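Local coordinates for protein tRNA-splicing ligase RtcB (Thermus thermophilus, PDB 2EPG) that probably ligates RNA ends, sealing a 3'-phosphate or 2',3'-cyclic phosphate to a 5'-hydroxyl in a reaction that uses GTP and manganese, at residues E465-G469 / A470-K474; F36-S39 / K40-K44; A281-P284 / I285-E289. All blocks are in the same frame, centred on the assembly; numbering follows the deposited sequence.

In the fold
Following the chain from the N terminus, interaction 2 comes first, turning strand 34-37 into helix 40-48. Interaction 3 follows, closing the turn that carries strand 283-284 into the long helix 288-321. Interaction 1 is last, where helix 462-470 ends and the chain bends into strand 474-486. Each closes within one continuous run of residues, so they stand in series and none nests in or crosses another. Interactions 1 and 2, from the C-terminal and N-terminal parts of the sequence, touch: A470 and I472 pack on the F37 ring and A466 on S39. Interaction 3 stands apart, its centre about 34 Å from the centres of both others.

Interaction 1: residues E465-G469 / A470-K474; sequences EAVEG and AGIGK
The backbone of V467 and E468 in the last helical turn receives the amides of G471 and I472 as the chain curls away, while the amide of A470 still makes an ordinary helical bond to A466 O (N to O 2.7 Å). G471 N then reaches E468 O at 3.0 Å, lying above that carbonyl plane by 68°, well off a lone pair. I472 N reaches back further, to V467 O at 3.1 Å, and comes in much nearer the carbonyl plane. Together with the positive phi of G471 (82°), these two bonds make a Schellman motif, a common way of ending a helix. A beta carbon on G471 would be jammed against the carbonyl oxygen of A470. The apolar contact expected of the motif is also present: V467 CG1 and I472 CG1 approach to 4.2 Å. I472 places CG1 between its backbone N and carbonyl carbon (chi1 58°), which carries that branch back over V467 O. The same methyl of V467 presses on the backbone beyond, with CG1 only 3.4 Å from G473 CA, a tight fit in which a beta carbon on G473 would clash. Next to it, G473 O sits 3.3 Å from E468 CA as a CA-H...O contact, and E468 CB rests against the same oxygen. A water accepts from G473 N at 3.0 Å and donates weakly to E468 O. The extended E468 side chain passes K474 and ends on K475 N, where OE2 is hydrogen-bonded. Farther out, the side chain of V467 lies about 9 Å from that of H410, predicted to form the GMP-histidine intermediate, and I472 O is hydrogen-bonded to S408 OG, two residues before that histidine.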
loop_
_atom_site.group_PDB
_atom_site.type_symbol
_atom_site.label_atom_id
_atom_site.label_comp_id
_atom_site.label_asym_id
_atom_site.label_seq_id
_atom_site.Cartn_x
_atom_site.Cartn_y
_atom_site.Cartn_z
ATOM N N GLU A 465 -11.986 12.930 -2.193
ATOM C CA GLU A 465 -13.348 13.459 -2.225
ATOM C C GLU A 465 -14.320 12.347 -2.638
ATOM O O GLU A 465 -15.385 12.151 -2.029
ATOM C CB GLU A 465 -13.422 14.607 -3.242
ATOM C CG GLU A 465 -14.782 15.287 -3.367
ATOM C CD GLU A 465 -14.869 16.228 -4.582
ATOM O OE1 GLU A 465 -15.157 15.738 -5.703
ATOM O OE2 GLU A 465 -14.646 17.455 -4.413
ATOM N N ALA A 466 -13.955 11.618 -3.685
ATOM C CA ALA A 466 -14.817 10.539 -4.165
ATOM C C ALA A 466 -14.890 9.442 -3.114
ATOM O O ALA A 466 -15.965 8.914 -2.815
ATOM C CB ALA A 466 -14.278 9.983 -5.449
ATOM N N VAL A 467 -13.742 9.105 -2.547
ATOM C CA VAL A 467 -13.699 8.068 -1.527
ATOM C C VAL A 467 -14.589 8.414 -0.343
ATOM O O VAL A 467 -15.387 7.584 0.093
ATOM C CB VAL A 467 -12.253 7.830 -1.046
ATOM C CG1 VAL A 467 -12.249 7.281 0.361
ATOM C CG2 VAL A 467 -11.565 6.852 -1.992
ATOM N N GLU A 468 -14.463 9.629 0.183
ATOM C CA GLU A 468 -15.298 9.992 1.315
ATOM C C GLU A 468 -16.760 10.054 0.876
ATOM O O GLU A 468 -17.651 9.614 1.601
ATOM C CB GLU A 468 -14.862 11.332 1.934
ATOM C CG GLU A 468 -15.706 11.696 3.156
ATOM C CD GLU A 468 -15.113 12.801 4.019
ATOM O OE1 GLU A 468 -14.869 13.909 3.481
ATOM O OE2 GLU A 468 -14.899 12.548 5.235
ATOM N N GLY A 469 -16.999 10.578 -0.318
ATOM C CA GLY A 469 -18.354 10.663 -0.820
ATOM C C GLY A 469 -19.002 9.295 -0.985
ATOM O O GLY A 469 -20.190 9.128 -0.698
ATOM N N ALA A 470 -18.235 8.313 -1.447
ATOM C CA ALA A 470 -18.767 6.969 -1.632
ATOM C C ALA A 470 -18.929 6.260 -0.290
ATOM O O ALA A 470 -19.495 5.181 -0.224
ATOM C CB ALA A 470 -17.838 6.147 -2.566
ATOM N N GLY A 471 -18.428 6.867 0.781
ATOM C CA GLY A 471 -18.555 6.266 2.098
ATOM C C GLY A 471 -17.524 5.194 2.437
ATOM O O GLY A 471 -17.679 4.465 3.415
ATOM N N ILE A 472 -16.454 5.101 1.656
ATOM C CA ILE A 472 -15.438 4.084 1.924
ATOM C C ILE A 472 -14.104 4.621 2.428
ATOM O O ILE A 472 -13.065 3.984 2.252
ATOM C CB ILE A 472 -15.187 3.215 0.671
ATOM C CG1 ILE A 472 -14.748 4.079 -0.514
ATOM C CG2 ILE A 472 -16.451 2.468 0.320
ATOM C CD1 ILE A 472 -14.244 3.236 -1.716
ATOM N N GLY A 473 -14.134 5.789 3.064
ATOM C CA GLY A 473 -12.921 6.378 3.590
ATOM C C GLY A 473 -13.174 7.722 4.243
ATOM O O GLY A 473 -13.260 8.742 3.554
ATOM N N LYS A 474 -13.284 7.729 5.570
ATOM C CA LYS A 474 -13.540 8.955 6.293
ATOM C C LYS A 474 -12.261 9.785 6.445
ATOM O O LYS A 474 -11.229 9.265 6.877
ATOM C CB LYS A 474 -14.101 8.633 7.675
ATOM C CG LYS A 474 -14.255 9.861 8.565
ATOM C CD LYS A 474 -14.633 9.483 9.990
ATOM C CE LYS A 474 -16.048 8.968 10.076
ATOM N NZ LYS A 474 -16.438 8.708 11.495
HETATM O O HOH W 1 -16.188 7.788 4.086
#

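Interaction 2: residues F36-S39 / K40-K44; sequences FFAS and KEILK
The side chains of F36 and L43 cross at about a right angle, with one leucine methyl meeting the rim of the ring. CD2 of L43 lies in the ring plane at its edge, 3.7 Å from F36 CE2 and 4.0 Å from F36 CZ, so this is an edge contact and not packing over a face. The ring also meets the aromatic rings of F14, edge-to-face, and of Y22. Next to this pair, A38 points its CB toward the helix and meets the gamma methyl of I42, CB to CG2 3.8 Å. I42 sends its two branches in different directions. With CG2 anti to the backbone N, CG1 takes the position beside it (chi1 -67°), and the longer branch runs alongside S39 instead: CG1 comes within 3.6 Å of S39 CB, and CD1 lies 3.7 Å from S39 OG. The strand 34-37 thus passes into helix 40-48 without an intervening long loop, an example of a tight strand-to-helix junction in which F36 of the strand and the two linking residues A38 and S39 pack against the first helical turn. On the backbone, L43 N is hydrogen-bonded to S39 O at 2.9 Å, with the donor tilted 32° from the carbonyl plane. Round that oxygen L43 wraps its own carbons, CG lying 3.4 Å from S39 O. The hydroxyl of S39 is turned toward helix 462-470, where OG makes a weak hydrogen bond with E465 OE1, while A466 covers both S39 and I42. K40 bends at chi2, and its NZ bonds Y22 OH.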
loop_
_atom_site.group_PDB
_atom_site.type_symbol
_atom_site.label_atom_id
_atom_site.label_comp_id
_atom_site.label_asym_id
_atom_site.label_seq_id
_atom_site.Cartn_x
_atom_site.Cartn_y
_atom_site.Cartn_z
ATOM N N PHE A 36 -17.318 0.597 -9.739
ATOM C CA PHE A 36 -16.218 1.541 -9.548
ATOM C C PHE A 36 -16.702 2.826 -8.887
ATOM O O PHE A 36 -17.860 3.222 -9.037
ATOM C CB PHE A 36 -15.480 1.858 -10.866
ATOM C CG PHE A 36 -16.311 2.577 -11.897
ATOM C CD1 PHE A 36 -17.130 1.867 -12.771
ATOM C CD2 PHE A 36 -16.250 3.962 -12.012
ATOM C CE1 PHE A 36 -17.879 2.524 -13.749
ATOM C CE2 PHE A 36 -16.995 4.636 -12.985
ATOM C CZ PHE A 36 -17.813 3.915 -13.859
ATOM N N PHE A 37 -15.818 3.455 -8.122
ATOM C CA PHE A 37 -16.160 4.681 -7.424
ATOM C C PHE A 37 -15.540 5.869 -8.149
ATOM O O PHE A 37 -14.368 5.834 -8.527
ATOM C CB PHE A 37 -15.672 4.608 -5.966
ATOM C CG PHE A 37 -16.110 3.359 -5.238
ATOM C CD1 PHE A 37 -15.313 2.217 -5.238
ATOM C CD2 PHE A 37 -17.339 3.309 -4.594
ATOM C CE1 PHE A 37 -15.735 1.046 -4.609
ATOM C CE2 PHE A 37 -17.777 2.145 -3.963
ATOM C CZ PHE A 37 -16.976 1.009 -3.969
ATOM N N ALA A 38 -16.322 6.924 -8.356
ATOM C CA ALA A 38 -15.790 8.087 -9.051
ATOM C C ALA A 38 -16.619 9.351 -8.882
ATOM O O ALA A 38 -17.730 9.320 -8.364
ATOM C CB ALA A 38 -15.636 7.769 -10.526
ATOM N N SER A 39 -16.053 10.467 -9.330
ATOM C CA SER A 39 -16.701 11.779 -9.247
ATOM C C SER A 39 -17.332 12.100 -10.581
ATOM O O SER A 39 -17.068 11.425 -11.578
ATOM C CB SER A 39 -15.671 12.879 -8.952
ATOM O OG SER A 39 -15.229 12.875 -7.603
ATOM N N LYS A 40 -18.163 13.140 -10.603
ATOM C CA LYS A 40 -18.766 13.563 -11.855
ATOM C C LYS A 40 -17.594 14.049 -12.687
ATOM O O LYS A 40 -17.577 13.913 -13.908
ATOM C CB LYS A 40 -19.769 14.701 -11.631
ATOM C CG LYS A 40 -21.128 14.209 -11.152
ATOM C CD LYS A 40 -21.645 13.123 -12.099
ATOM C CE LYS A 40 -22.904 12.452 -11.587
ATOM N NZ LYS A 40 -23.203 11.234 -12.394
ATOM N N GLU A 41 -16.598 14.588 -11.993
ATOM C CA GLU A 41 -15.398 15.100 -12.629
ATOM C C GLU A 41 -14.444 13.987 -13.042
ATOM O O GLU A 41 -13.832 14.049 -14.105
ATOM C CB GLU A 41 -14.692 16.074 -11.687
ATOM C CG GLU A 41 -15.527 17.296 -11.336
ATOM C CD GLU A 41 -16.136 17.973 -12.566
ATOM O OE1 GLU A 41 -17.164 17.475 -13.081
ATOM O OE2 GLU A 41 -15.583 19.000 -13.025
ATOM N N ILE A 42 -14.317 12.966 -12.200
ATOM C CA ILE A 42 -13.438 11.847 -12.513
ATOM C C ILE A 42 -13.961 11.088 -13.732
ATOM O O ILE A 42 -13.185 10.651 -14.580
ATOM C CB ILE A 42 -13.311 10.881 -11.310
ATOM C CG1 ILE A 42 -12.578 11.590 -10.165
ATOM C CG2 ILE A 42 -12.572 9.616 -11.722
ATOM C CD1 ILE A 42 -12.494 10.799 -8.890
ATOM N N LEU A 43 -15.278 10.941 -13.819
ATOM C CA LEU A 43 -15.886 10.246 -14.946
ATOM C C LEU A 43 -15.501 10.931 -16.240
ATOM O O LEU A 43 -15.329 10.281 -17.265
ATOM C CB LEU A 43 -17.405 10.255 -14.826
ATOM C CG LEU A 43 -18.048 9.173 -13.977
ATOM C CD1 LEU A 43 -19.538 9.449 -13.871
ATOM C CD2 LEU A 43 -17.782 7.815 -14.607
ATOM N N LYS A 44 -15.378 12.253 -16.185
ATOM C CA LYS A 44 -15.016 13.037 -17.359
ATOM C C LYS A 44 -13.602 12.665 -17.766
ATOM O O LYS A 44 -13.268 12.624 -18.948
ATOM C CB LYS A 44 -15.092 14.537 -17.041
ATOM C CG LYS A 44 -15.142 15.436 -18.274
ATOM C CD LYS A 44 -15.200 16.915 -17.895
ATOM C CE LYS A 44 -15.451 17.814 -19.117
ATOM N NZ LYS A 44 -14.371 17.779 -20.158
#

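Interaction 3: residues A281-P284 / I285-E289; sequences AAAP and IKSPE
S287 sets its OG between its backbone N and carbonyl carbon (chi1 72°), and this brings the hydroxyl back over the turn to P284 O. The chain from P284 to S287 forms a type I beta turn, and S287, the fourth residue of the turn, is also the N-cap of helix 288-321, so one residue closes the turn and starts the helix. P284 O takes two bonds from it. The hydroxyl donates at 2.7 Å from OG to P284 O, lying in the carbonyl plane on a lone pair. The S287 amide, with N 3.0 Å from the same P284 O, comes from above that plane, 66° out of it, so the two donors grip the oxygen from different directions. OG does double duty: it gives its proton to P284 O and accepts from G290 N in the first turn of the helix. Replacing S287 with an alanine would probably leave G290 N without its cap and P284 O with one bond fewer, loosening the junction of turn and helix. The turn leads from strand 283-284, which pairs antiparallel with strand 97-98 (A283 with V98), into the long helix. E289 comes near A283, CB to CB 4.5 Å. K286, at the third position of the turn, forms a salt bridge through NZ with E93 OE1, and E289 OE2 is held by Y271 OH. The proline ring lies along the serine side chain, with P284 CB 3.8 Å from S287 CB and P284 CD 3.7 Å from S287 OG.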
loop_
_atom_site.group_PDB
_atom_site.type_symbol
_atom_site.label_atom_id
_atom_site.label_comp_id
_atom_site.label_asym_id
_atom_site.label_seq_id
_atom_site.Cartn_x
_atom_site.Cartn_y
_atom_site.Cartn_z
ATOM N N ALA A 281 -2.460 -12.934 -16.911
ATOM C CA ALA A 281 -1.898 -14.238 -16.575
ATOM C C ALA A 281 -2.194 -14.654 -15.137
ATOM O O ALA A 281 -1.764 -13.987 -14.202
ATOM C CB ALA A 281 -0.400 -14.217 -16.814
ATOM N N ALA A 282 -2.917 -15.762 -14.967
ATOM C CA ALA A 282 -3.293 -16.245 -13.634
ATOM C C ALA A 282 -3.238 -17.768 -13.536
ATOM O O ALA A 282 -3.188 -18.451 -14.547
ATOM C CB ALA A 282 -4.706 -15.768 -13.290
ATOM N N ALA A 283 -3.276 -18.286 -12.311
ATOM C CA ALA A 283 -3.248 -19.720 -12.076
ATOM C C ALA A 283 -4.193 -20.020 -10.922
ATOM O O ALA A 283 -4.458 -19.158 -10.080
ATOM C CB ALA A 283 -1.814 -20.183 -11.714
ATOM N N PRO A 284 -4.730 -21.244 -10.875
ATOM C CA PRO A 284 -5.638 -21.578 -9.784
ATOM C C PRO A 284 -4.923 -21.396 -8.462
ATOM O O PRO A 284 -3.764 -21.797 -8.308
ATOM C CB PRO A 284 -5.975 -23.045 -10.047
ATOM C CG PRO A 284 -5.879 -23.148 -11.543
ATOM C CD PRO A 284 -4.639 -22.351 -11.849
ATOM N N ILE A 285 -5.617 -20.771 -7.521
ATOM C CA ILE A 285 -5.088 -20.550 -6.188
ATOM C C ILE A 285 -4.653 -21.900 -5.604
ATOM O O ILE A 285 -3.607 -22.000 -4.970
ATOM C CB ILE A 285 -6.182 -19.905 -5.290
ATOM C CG1 ILE A 285 -6.366 -18.433 -5.668
ATOM C CG2 ILE A 285 -5.818 -20.039 -3.819
ATOM C CD1 ILE A 285 -7.686 -17.871 -5.240
ATOM N N LYS A 286 -5.430 -22.951 -5.859
ATOM C CA LYS A 286 -5.094 -24.276 -5.320
ATOM C C LYS A 286 -4.102 -25.135 -6.114
ATOM O O LYS A 286 -3.853 -26.280 -5.745
ATOM C CB LYS A 286 -6.360 -25.092 -5.099
ATOM C CG LYS A 286 -7.208 -24.645 -3.920
ATOM C CD LYS A 286 -8.437 -25.543 -3.847
ATOM C CE LYS A 286 -9.314 -25.235 -2.665
ATOM N NZ LYS A 286 -10.494 -26.148 -2.688
ATOM N N SER A 287 -3.552 -24.594 -7.197
ATOM C CA SER A 287 -2.588 -25.304 -8.031
ATOM C C SER A 287 -1.182 -25.109 -7.474
ATOM O O SER A 287 -0.931 -24.153 -6.739
ATOM C CB SER A 287 -2.597 -24.722 -9.445
ATOM O OG SER A 287 -1.986 -23.423 -9.435
ATOM N N PRO A 288 -0.242 -26.014 -7.822
ATOM C CA PRO A 288 1.133 -25.891 -7.341
ATOM C C PRO A 288 1.714 -24.521 -7.676
ATOM O O PRO A 288 2.289 -23.864 -6.821
ATOM C CB PRO A 288 1.850 -27.037 -8.060
ATOM C CG PRO A 288 0.807 -28.101 -8.044
ATOM C CD PRO A 288 -0.456 -27.335 -8.450
ATOM N N GLU A 289 1.544 -24.085 -8.915
ATOM C CA GLU A 289 2.057 -22.793 -9.337
ATOM C C GLU A 289 1.393 -21.625 -8.594
ATOM O O GLU A 289 2.056 -20.629 -8.259
ATOM C CB GLU A 289 1.862 -22.613 -10.851
ATOM C CG GLU A 289 2.572 -23.668 -11.695
ATOM C CD GLU A 289 1.807 -24.978 -11.793
ATOM O OE1 GLU A 289 2.326 -25.924 -12.424
ATOM O OE2 GLU A 289 0.691 -25.078 -11.251
#